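Local coordinates for aminopeptidase N (Francisella tularensis subsp. tularensis, PDB 5DLL), which removes N-terminal amino acids from peptides as a zinc-dependent M1-family metallopeptidase, probably in the turnover of intracellular peptides, at residues A[155-161]-A[182-188]; A[224-228]-A[263-268]. All blocks are in the same frame, centred on the assembly; numbering follows the deposited sequence.

From the N terminus, the chain first completes interaction 1, where 182-188 returns beside 155-161 and closes a loop of 20 residues. That loop includes strands 166-169 and 172-179 and no helix. Interaction 2 opens later: 224-228 pairs with 263-268 across 34 residues that include helix 236-253. The two contacts follow one another in series, neither nested nor crossed. Interaction 1 belongs to a large mixed sheet of the N-terminal domain, and interaction 2 to a mixed sheet at the start of the catalytic region. The two meet where Trp188 packs on Met263, while strand 166-169, from inside the first loop, touches side chains of both contacts.

Interaction 1. Residues A[155-161]-A[182-188]; sequences VKIIADK and NQHFAVW
At His184, chi1 of 73° sets the imidazole between its own backbone N and carbonyl carbon, and the bent chain of Lys161 runs against its root. CG of Lys161 lies 3.6 Å from CB of His184, and the aliphatic chain crosses the histidine at a slant. Ala159 O meets the ring at its edge, in plane, 3.5 Å from CD2 of His184. Lys161 NZ finds its polar partner elsewhere, in a salt bridge with Asp178. A second bent lysine serves the other face of the sheet. Turned at chi3 (-65°), Lys156 carries its ammonium over the Phe185 ring, with NZ 5.6 Å from the ring centroid and 20° off the normal, so any cation-pi attraction is weak. Beside it, CG1 of Ile158 rests 4.1 Å from CB of Phe185, and CG of Lys156 touches CG2 of Val187 at 4.0 Å.

All of this hangs on an antiparallel pair in the mixed sheet of the M1 N-terminal domain, where strand 183-191 lies between strands 150-160 and 172-179. Val155 with Trp188, Ile157 with Ala186 and Ala159 with His184 are its hydrogen-bonded pairs, each joined by two bonds; Trp188 N to Val155 O is 2.8 Å. A weak bond from Lys161 N to Asn182 O continues the ladder past the strand ends.

The chemistry divides by face. Val155, Ile157, Ala159, His184, Ala186 and Trp188 form the buried side; strand 166-169 touches Val155, His184, Ala186 and Trp188, and Leu37 covers Ile157 and Ala159. Its polar atoms His184 NE2 and Trp188 NE1 are satisfied by Tyr164 O and Ile167 O. Lys156, Ile158, Phe185 and Val187 make the partly exposed side, where lysine methylenes cover apolar carbon and the charge probably stays near solvent.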
ATOM      1  N   VAL A 155      29.260  12.474  -6.451  1.00 36.80           N
ATOM      2  CA  VAL A 155      29.592  11.050  -6.441  1.00 35.60           C
ATOM      3  C   VAL A 155      30.289  10.639  -7.738  1.00 36.53           C
ATOM      4  O   VAL A 155      29.675  10.685  -8.797  1.00 41.04           O
ATOM      5  CB  VAL A 155      28.308  10.190  -6.271  1.00 34.44           C
ATOM      6  CG1 VAL A 155      28.623   8.698  -6.352  1.00 33.64           C
ATOM      7  CG2 VAL A 155      27.591  10.526  -4.966  1.00 31.58           C
ATOM      8  N   LYS A 156      31.557  10.235  -7.655  1.00 39.50           N
ATOM      9  CA  LYS A 156      32.253   9.634  -8.802  1.00 41.64           C
ATOM     10  C   LYS A 156      32.167   8.111  -8.722  1.00 41.77           C
ATOM     11  O   LYS A 156      32.181   7.549  -7.630  1.00 43.54           O
ATOM     12  CB  LYS A 156      33.723  10.074  -8.861  1.00 42.13           C
ATOM     13  CG  LYS A 156      34.430   9.661 -10.151  1.00 44.47           C
ATOM     14  CD  LYS A 156      35.927   9.928 -10.117  1.00 51.54           C
ATOM     15  CE  LYS A 156      36.259  11.411 -10.024  1.00 56.50           C
ATOM     16  NZ  LYS A 156      37.689  11.671 -10.345  1.00 56.87           N
ATOM     17  N   ILE A 157      32.077   7.451  -9.877  1.00 42.29           N
ATOM     18  CA  ILE A 157      32.052   5.985  -9.948  1.00 41.19           C
ATOM     19  C   ILE A 157      33.057   5.497 -10.987  1.00 42.54           C
ATOM     20  O   ILE A 157      32.963   5.868 -12.154  1.00 43.90           O
ATOM     21  CB  ILE A 157      30.653   5.448 -10.337  1.00 41.99           C
ATOM     22  CG1 ILE A 157      29.579   5.971  -9.377  1.00 43.27           C
ATOM     23  CG2 ILE A 157      30.645   3.922 -10.351  1.00 41.49           C
ATOM     24  CD1 ILE A 157      28.169   5.577  -9.765  1.00 44.81           C
ATOM     25  N   ILE A 158      34.000   4.652 -10.565  1.00 43.39           N
ATOM     26  CA  ILE A 158      34.988   4.052 -11.470  1.00 41.36           C
ATOM     27  C   ILE A 158      34.729   2.552 -11.581  1.00 40.55           C
ATOM     28  O   ILE A 158      34.507   1.894 -10.573  1.00 41.21           O
ATOM     29  CB  ILE A 158      36.425   4.303 -10.968  1.00 40.54           C
ATOM     30  CG1 ILE A 158      36.672   5.809 -10.802  1.00 40.94           C
ATOM     31  CG2 ILE A 158      37.440   3.709 -11.935  1.00 42.77           C
ATOM     32  CD1 ILE A 158      37.965   6.162 -10.102  1.00 40.05           C
ATOM     33  N   ALA A 159      34.751   2.015 -12.800  1.00 44.30           N
ATOM     34  CA  ALA A 159      34.470   0.588 -13.018  1.00 47.02           C
ATOM     35  C   ALA A 159      34.903   0.089 -14.401  1.00 51.39           C
ATOM     36  O   ALA A 159      35.326   0.869 -15.253  1.00 54.82           O
ATOM     37  CB  ALA A 159      32.986   0.314 -12.812  1.00 45.13           C
ATOM     38  N   ASP A 160      34.786  -1.221 -14.604  1.00 52.40           N
ATOM     39  CA  ASP A 160      35.092  -1.854 -15.885  1.00 59.50           C
ATOM     40  C   ASP A 160      34.026  -1.502 -16.929  1.00 58.34           C
ATOM     41  O   ASP A 160      32.833  -1.530 -16.632  1.00 64.56           O
ATOM     42  CB  ASP A 160      35.170  -3.376 -15.699  1.00 61.88           C
ATOM     43  CG  ASP A 160      35.678  -4.102 -16.936  1.00 68.64           C
ATOM     44  OD1 ASP A 160      36.733  -3.706 -17.477  1.00 76.29           O
ATOM     45  OD2 ASP A 160      35.027  -5.080 -17.360  1.00 65.41           O
ATOM     46  N   LYS A 161      34.464  -1.181 -18.146  1.00 59.62           N
ATOM     47  CA  LYS A 161      33.552  -0.808 -19.236  1.00 64.63           C
ATOM     48  C   LYS A 161      32.773  -1.991 -19.786  1.00 64.43           C
ATOM     49  O   LYS A 161      31.575  -1.890 -20.045  1.00 61.37           O
ATOM     50  CB  LYS A 161      34.324  -0.197 -20.402  1.00 75.22           C
ATOM     51  CG  LYS A 161      35.031   1.100 -20.078  1.00 86.72           C
ATOM     52  CD  LYS A 161      35.203   1.967 -21.318  1.00104.24           C
ATOM     53  CE  LYS A 161      33.884   2.582 -21.764  1.00103.25           C
ATOM     54  NZ  LYS A 161      34.086   3.685 -22.743  1.00109.01           N
ATOM     55  N   ASN A 182      41.041   0.006 -19.982  1.00115.69           N
ATOM     56  CA  ASN A 182      39.811  -0.795 -19.917  1.00101.50           C
ATOM     57  C   ASN A 182      38.702  -0.319 -18.959  1.00 88.99           C
ATOM     58  O   ASN A 182      37.719  -1.038 -18.755  1.00 85.06           O
ATOM     59  CB  ASN A 182      40.191  -2.237 -19.561  1.00104.45           C
ATOM     60  CG  ASN A 182      40.938  -2.336 -18.241  1.00103.69           C
ATOM     61  OD1 ASN A 182      41.549  -1.370 -17.779  1.00 97.11           O
ATOM     62  ND2 ASN A 182      40.893  -3.512 -17.626  1.00106.80           N
ATOM     63  N   GLN A 183      38.837   0.877 -18.386  1.00 73.94           N
ATOM     64  CA  GLN A 183      37.843   1.385 -17.434  1.00 73.82           C
ATOM     65  C   GLN A 183      37.242   2.725 -17.861  1.00 73.35           C
ATOM     66  O   GLN A 183      37.740   3.387 -18.776  1.00 78.18           O
ATOM     67  CB  GLN A 183      38.458   1.507 -16.035  1.00 71.69           C
ATOM     68  CG  GLN A 183      38.653   0.167 -15.343  1.00 80.04           C
ATOM     69  CD  GLN A 183      38.932   0.304 -13.859  1.00 74.46           C
ATOM     70  OE1 GLN A 183      39.711   1.159 -13.440  1.00 67.11           O
ATOM     71  NE2 GLN A 183      38.296  -0.541 -13.054  1.00 77.01           N
ATOM     72  N   HIS A 184      36.158   3.104 -17.188  1.00 61.56           N
ATOM     73  CA  HIS A 184      35.504   4.392 -17.406  1.00 57.63           C
ATOM     74  C   HIS A 184      34.947   4.920 -16.099  1.00 53.78           C
ATOM     75  O   HIS A 184      34.864   4.187 -15.113  1.00 54.13           O
ATOM     76  CB  HIS A 184      34.399   4.288 -18.468  1.00 60.69           C
ATOM     77  CG  HIS A 184      33.161   3.573 -18.014  1.00 55.51           C
ATOM     78  ND1 HIS A 184      31.897   3.985 -18.374  1.00 57.61           N
ATOM     79  CD2 HIS A 184      32.990   2.475 -17.238  1.00 54.45           C
ATOM     80  CE1 HIS A 184      31.001   3.172 -17.841  1.00 57.00           C
ATOM     81  NE2 HIS A 184      31.638   2.248 -17.146  1.00 54.26           N
ATOM     82  N   PHE A 185      34.579   6.197 -16.097  1.00 53.20           N
ATOM     83  CA  PHE A 185      34.019   6.831 -14.909  1.00 51.26           C
ATOM     84  C   PHE A 185      32.837   7.729 -15.244  1.00 49.45           C
ATOM     85  O   PHE A 185      32.570   8.023 -16.411  1.00 49.21           O
ATOM     86  CB  PHE A 185      35.091   7.632 -14.156  1.00 50.02           C
ATOM     87  CG  PHE A 185      35.402   8.971 -14.771  1.00 50.26           C
ATOM     88  CD1 PHE A 185      36.417   9.100 -15.711  1.00 54.55           C
ATOM     89  CD2 PHE A 185      34.687  10.104 -14.402  1.00 47.86           C
ATOM     90  CE1 PHE A 185      36.709  10.333 -16.275  1.00 55.70           C
ATOM     91  CE2 PHE A 185      34.976  11.338 -14.961  1.00 52.21           C
ATOM     92  CZ  PHE A 185      35.988  11.453 -15.899  1.00 54.51           C
ATOM     93  N   ALA A 186      32.139   8.149 -14.194  1.00 45.70           N
ATOM     94  CA  ALA A 186      31.010   9.065 -14.295  1.00 45.78           C
ATOM     95  C   ALA A 186      30.862   9.823 -12.978  1.00 41.54           C
ATOM     96  O   ALA A 186      31.061   9.252 -11.906  1.00 44.51           O
ATOM     97  CB  ALA A 186      29.734   8.301 -14.613  1.00 44.25           C
ATOM     98  N   VAL A 187      30.528  11.106 -13.061  1.00 36.42           N
ATOM     99  CA  VAL A 187      30.325  11.924 -11.876  1.00 36.24           C
ATOM    100  C   VAL A 187      28.870  12.378 -11.841  1.00 39.78           C
ATOM    101  O   VAL A 187      28.370  12.953 -12.810  1.00 41.80           O
ATOM    102  CB  VAL A 187      31.265  13.144 -11.857  1.00 37.24           C
ATOM    103  CG1 VAL A 187      31.194  13.854 -10.507  1.00 38.91           C
ATOM    104  CG2 VAL A 187      32.695  12.717 -12.154  1.00 37.26           C
ATOM    105  N   TRP A 188      28.200  12.107 -10.722  1.00 38.43           N
ATOM    106  CA  TRP A 188      26.797  12.454 -10.536  1.00 37.66           C
ATOM    107  C   TRP A 188      26.656  13.454  -9.399  1.00 38.15           C
ATOM    108  O   TRP A 188      26.923  13.127  -8.241  1.00 45.01           O
ATOM    109  CB  TRP A 188      25.988  11.200 -10.211  1.00 39.46           C
ATOM    110  CG  TRP A 188      25.917  10.226 -11.339  1.00 42.88           C
ATOM    111  CD1 TRP A 188      26.803   9.226 -11.622  1.00 43.04           C
ATOM    112  CD2 TRP A 188      24.900  10.158 -12.340  1.00 41.41           C
ATOM    113  NE1 TRP A 188      26.400   8.543 -12.744  1.00 44.62           N
ATOM    114  CE2 TRP A 188      25.234   9.096 -13.204  1.00 41.31           C
ATOM    115  CE3 TRP A 188      23.742  10.897 -12.593  1.00 39.90           C
ATOM    116  CZ2 TRP A 188      24.448   8.750 -14.299  1.00 42.77           C
ATOM    117  CZ3 TRP A 188      22.962  10.556 -13.682  1.00 42.30           C
ATOM    118  CH2 TRP A 188      23.317   9.489 -14.523  1.00 44.37           C
TER

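Interaction 2. Residues A[224-228]-A[263-268]; sequences EIYAF and MIVAVP
Ile225 and Ile264 run alongside each other in the same direction, with CG1 of Ile225 4.0 Å from CB of Ile264, at the buried centre of a beta-alpha-beta crossover. Strands 220-227 and 261-267 are parallel neighbours in its sheet, connected through helix 236-253. Next along this apolar row, CB of Ala227 meets CB of Ala266 at 4.1 Å. Beyond the strand ends, CD of Pro268 approaches the edge of the Phe228 ring, 3.8 Å from CE2 of Phe228. Ile264 lies about 11 Å, side chain to side chain, from the zinc ligand His309, without forming part of the metal site.

On the opposite face Tyr226 packs its CB on CG2 of Val265 and turns a ring edge to CG of Met263, while Leu168 touches all three residues. Main-chain bonds alternate between the strands: Ile264 N to Glu224 O, Tyr226 N to Ile264 O at 2.7 Å, and Ala266 N to Tyr226 O.

At the polar edge, Glu224 runs alongside Met263, whose CG lies 3.6 Å from OE1 of Glu224. That same OE1 accepts the Tyr226 hydroxyl at 2.9 Å, in the plane of the phenol ring but 66° out of the carboxylate plane.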
ATOM      1  N   GLU A 224      14.710   7.864 -17.962  1.00 47.03           N
ATOM      2  CA  GLU A 224      15.527   6.694 -18.270  1.00 47.37           C
ATOM      3  C   GLU A 224      15.152   5.495 -17.405  1.00 48.56           C
ATOM      4  O   GLU A 224      15.494   5.445 -16.227  1.00 56.91           O
ATOM      5  CB  GLU A 224      17.012   7.023 -18.081  1.00 51.34           C
ATOM      6  CG  GLU A 224      17.487   8.270 -18.817  1.00 55.94           C
ATOM      7  CD  GLU A 224      18.987   8.489 -18.732  1.00 58.83           C
ATOM      8  OE1 GLU A 224      19.634   7.936 -17.811  1.00 61.85           O
ATOM      9  OE2 GLU A 224      19.518   9.224 -19.591  1.00 60.34           O
ATOM     10  N   ILE A 225      14.446   4.535 -17.994  1.00 48.58           N
ATOM     11  CA  ILE A 225      14.192   3.255 -17.336  1.00 47.93           C
ATOM     12  C   ILE A 225      15.271   2.262 -17.767  1.00 48.41           C
ATOM     13  O   ILE A 225      15.518   2.097 -18.962  1.00 49.12           O
ATOM     14  CB  ILE A 225      12.795   2.695 -17.677  1.00 46.74           C
ATOM     15  CG1 ILE A 225      11.710   3.617 -17.112  1.00 46.61           C
ATOM     16  CG2 ILE A 225      12.627   1.286 -17.119  1.00 50.08           C
ATOM     17  CD1 ILE A 225      10.295   3.202 -17.460  1.00 47.84           C
ATOM     18  N   TYR A 226      15.906   1.619 -16.786  1.00 44.27           N
ATOM     19  CA  TYR A 226      16.965   0.640 -17.024  1.00 46.17           C
ATOM     20  C   TYR A 226      16.553  -0.739 -16.514  1.00 51.57           C
ATOM     21  O   TYR A 226      16.071  -0.880 -15.388  1.00 44.35           O
ATOM     22  CB  TYR A 226      18.249   1.065 -16.314  1.00 47.74           C
ATOM     23  CG  TYR A 226      18.952   2.246 -16.941  1.00 49.53           C
ATOM     24  CD1 TYR A 226      19.839   2.070 -17.999  1.00 50.70           C
ATOM     25  CD2 TYR A 226      18.745   3.538 -16.468  1.00 49.57           C
ATOM     26  CE1 TYR A 226      20.492   3.147 -18.577  1.00 54.51           C
ATOM     27  CE2 TYR A 226      19.392   4.624 -17.039  1.00 53.33           C
ATOM     28  CZ  TYR A 226      20.264   4.424 -18.094  1.00 56.09           C
ATOM     29  OH  TYR A 226      20.911   5.499 -18.667  1.00 55.52           O
ATOM     30  N   ALA A 227      16.754  -1.756 -17.348  1.00 54.99           N
ATOM     31  CA  ALA A 227      16.488  -3.144 -16.970  1.00 51.85           C
ATOM     32  C   ALA A 227      17.227  -4.092 -17.911  1.00 54.40           C
ATOM     33  O   ALA A 227      17.783  -3.666 -18.920  1.00 60.13           O
ATOM     34  CB  ALA A 227      14.994  -3.428 -16.999  1.00 47.27           C
ATOM     35  N   PHE A 228      17.233  -5.378 -17.577  1.00 59.77           N
ATOM     36  CA  PHE A 228      17.897  -6.377 -18.411  1.00 63.93           C
ATOM     37  C   PHE A 228      17.217  -6.477 -19.775  1.00 63.21           C
ATOM     38  O   PHE A 228      16.044  -6.132 -19.918  1.00 58.69           O
ATOM     39  CB  PHE A 228      17.889  -7.751 -17.731  1.00 74.90           C
ATOM     40  CG  PHE A 228      18.816  -7.857 -16.549  1.00 75.27           C
ATOM     41  CD1 PHE A 228      20.195  -7.845 -16.729  1.00 80.97           C
ATOM     42  CD2 PHE A 228      18.313  -7.994 -15.260  1.00 78.54           C
ATOM     43  CE1 PHE A 228      21.050  -7.953 -15.646  1.00 87.38           C
ATOM     44  CE2 PHE A 228      19.165  -8.103 -14.174  1.00 77.69           C
ATOM     45  CZ  PHE A 228      20.536  -8.082 -14.366  1.00 82.37           C
ATOM     46  N   MET A 263      15.774   8.720 -13.324  1.00 35.38           N
ATOM     47  CA  MET A 263      16.088   7.351 -13.698  1.00 34.79           C
ATOM     48  C   MET A 263      15.271   6.359 -12.891  1.00 35.41           C
ATOM     49  O   MET A 263      14.913   6.621 -11.743  1.00 36.49           O
ATOM     50  CB  MET A 263      17.577   7.082 -13.483  1.00 35.30           C
ATOM     51  CG  MET A 263      18.485   7.854 -14.424  1.00 34.75           C
ATOM     52  SD  MET A 263      20.205   7.831 -13.890  1.00 36.13           S
ATOM     53  CE  MET A 263      20.176   9.025 -12.553  1.00 35.08           C
ATOM     54  N   ILE A 264      14.964   5.229 -13.517  1.00 39.60           N
ATOM     55  CA  ILE A 264      14.378   4.079 -12.838  1.00 45.74           C
ATOM     56  C   ILE A 264      15.224   2.865 -13.186  1.00 44.86           C
ATOM     57  O   ILE A 264      15.706   2.745 -14.313  1.00 53.23           O
ATOM     58  CB  ILE A 264      12.918   3.823 -13.266  1.00 48.21           C
ATOM     59  CG1 ILE A 264      12.007   4.934 -12.736  1.00 48.06           C
ATOM     60  CG2 ILE A 264      12.434   2.461 -12.771  1.00 48.40           C
ATOM     61  CD1 ILE A 264      10.570   4.828 -13.204  1.00 41.31           C
ATOM     62  N   VAL A 265      15.416   1.981 -12.210  1.00 48.40           N
ATOM     63  CA  VAL A 265      16.136   0.732 -12.426  1.00 44.78           C
ATOM     64  C   VAL A 265      15.294  -0.423 -11.895  1.00 45.46           C
ATOM     65  O   VAL A 265      14.910  -0.432 -10.724  1.00 39.07           O
ATOM     66  CB  VAL A 265      17.518   0.746 -11.744  1.00 42.66           C
ATOM     67  CG1 VAL A 265      18.265  -0.554 -12.025  1.00 40.64           C
ATOM     68  CG2 VAL A 265      18.328   1.953 -12.210  1.00 41.20           C
ATOM     69  N   ALA A 266      15.006  -1.385 -12.772  1.00 50.91           N
ATOM     70  CA  ALA A 266      14.200  -2.552 -12.431  1.00 58.42           C
ATOM     71  C   ALA A 266      15.049  -3.818 -12.425  1.00 65.20           C
ATOM     72  O   ALA A 266      15.672  -4.163 -13.436  1.00 75.21           O
ATOM     73  CB  ALA A 266      13.052  -2.699 -13.413  1.00 68.19           C
ATOM     74  N   VAL A 267      15.053  -4.514 -11.291  1.00 71.85           N
ATOM     75  CA  VAL A 267      15.825  -5.747 -11.139  1.00 87.72           C
ATOM     76  C   VAL A 267      14.995  -6.842 -10.465  1.00 78.38           C
ATOM     77  O   VAL A 267      14.096  -6.534  -9.681  1.00 64.52           O
ATOM     78  CB  VAL A 267      17.117  -5.505 -10.334  1.00 91.15           C
ATOM     79  CG1 VAL A 267      18.169  -4.853 -11.220  1.00 91.48           C
ATOM     80  CG2 VAL A 267      16.844  -4.653  -9.097  1.00 79.55           C
ATOM     81  N   PRO A 268      15.283  -8.123 -10.778  1.00 79.71           N
ATOM     82  CA  PRO A 268      14.549  -9.214 -10.130  1.00 77.05           C
ATOM     83  C   PRO A 268      14.819  -9.355  -8.624  1.00 72.03           C
ATOM     84  O   PRO A 268      15.949  -9.162  -8.168  1.00 59.71           O
ATOM     85  CB  PRO A 268      15.031 -10.462 -10.883  1.00 76.01           C
ATOM     86  CG  PRO A 268      15.520  -9.958 -12.193  1.00 76.89           C
ATOM     87  CD  PRO A 268      16.121  -8.620 -11.886  1.00 80.61           C
TER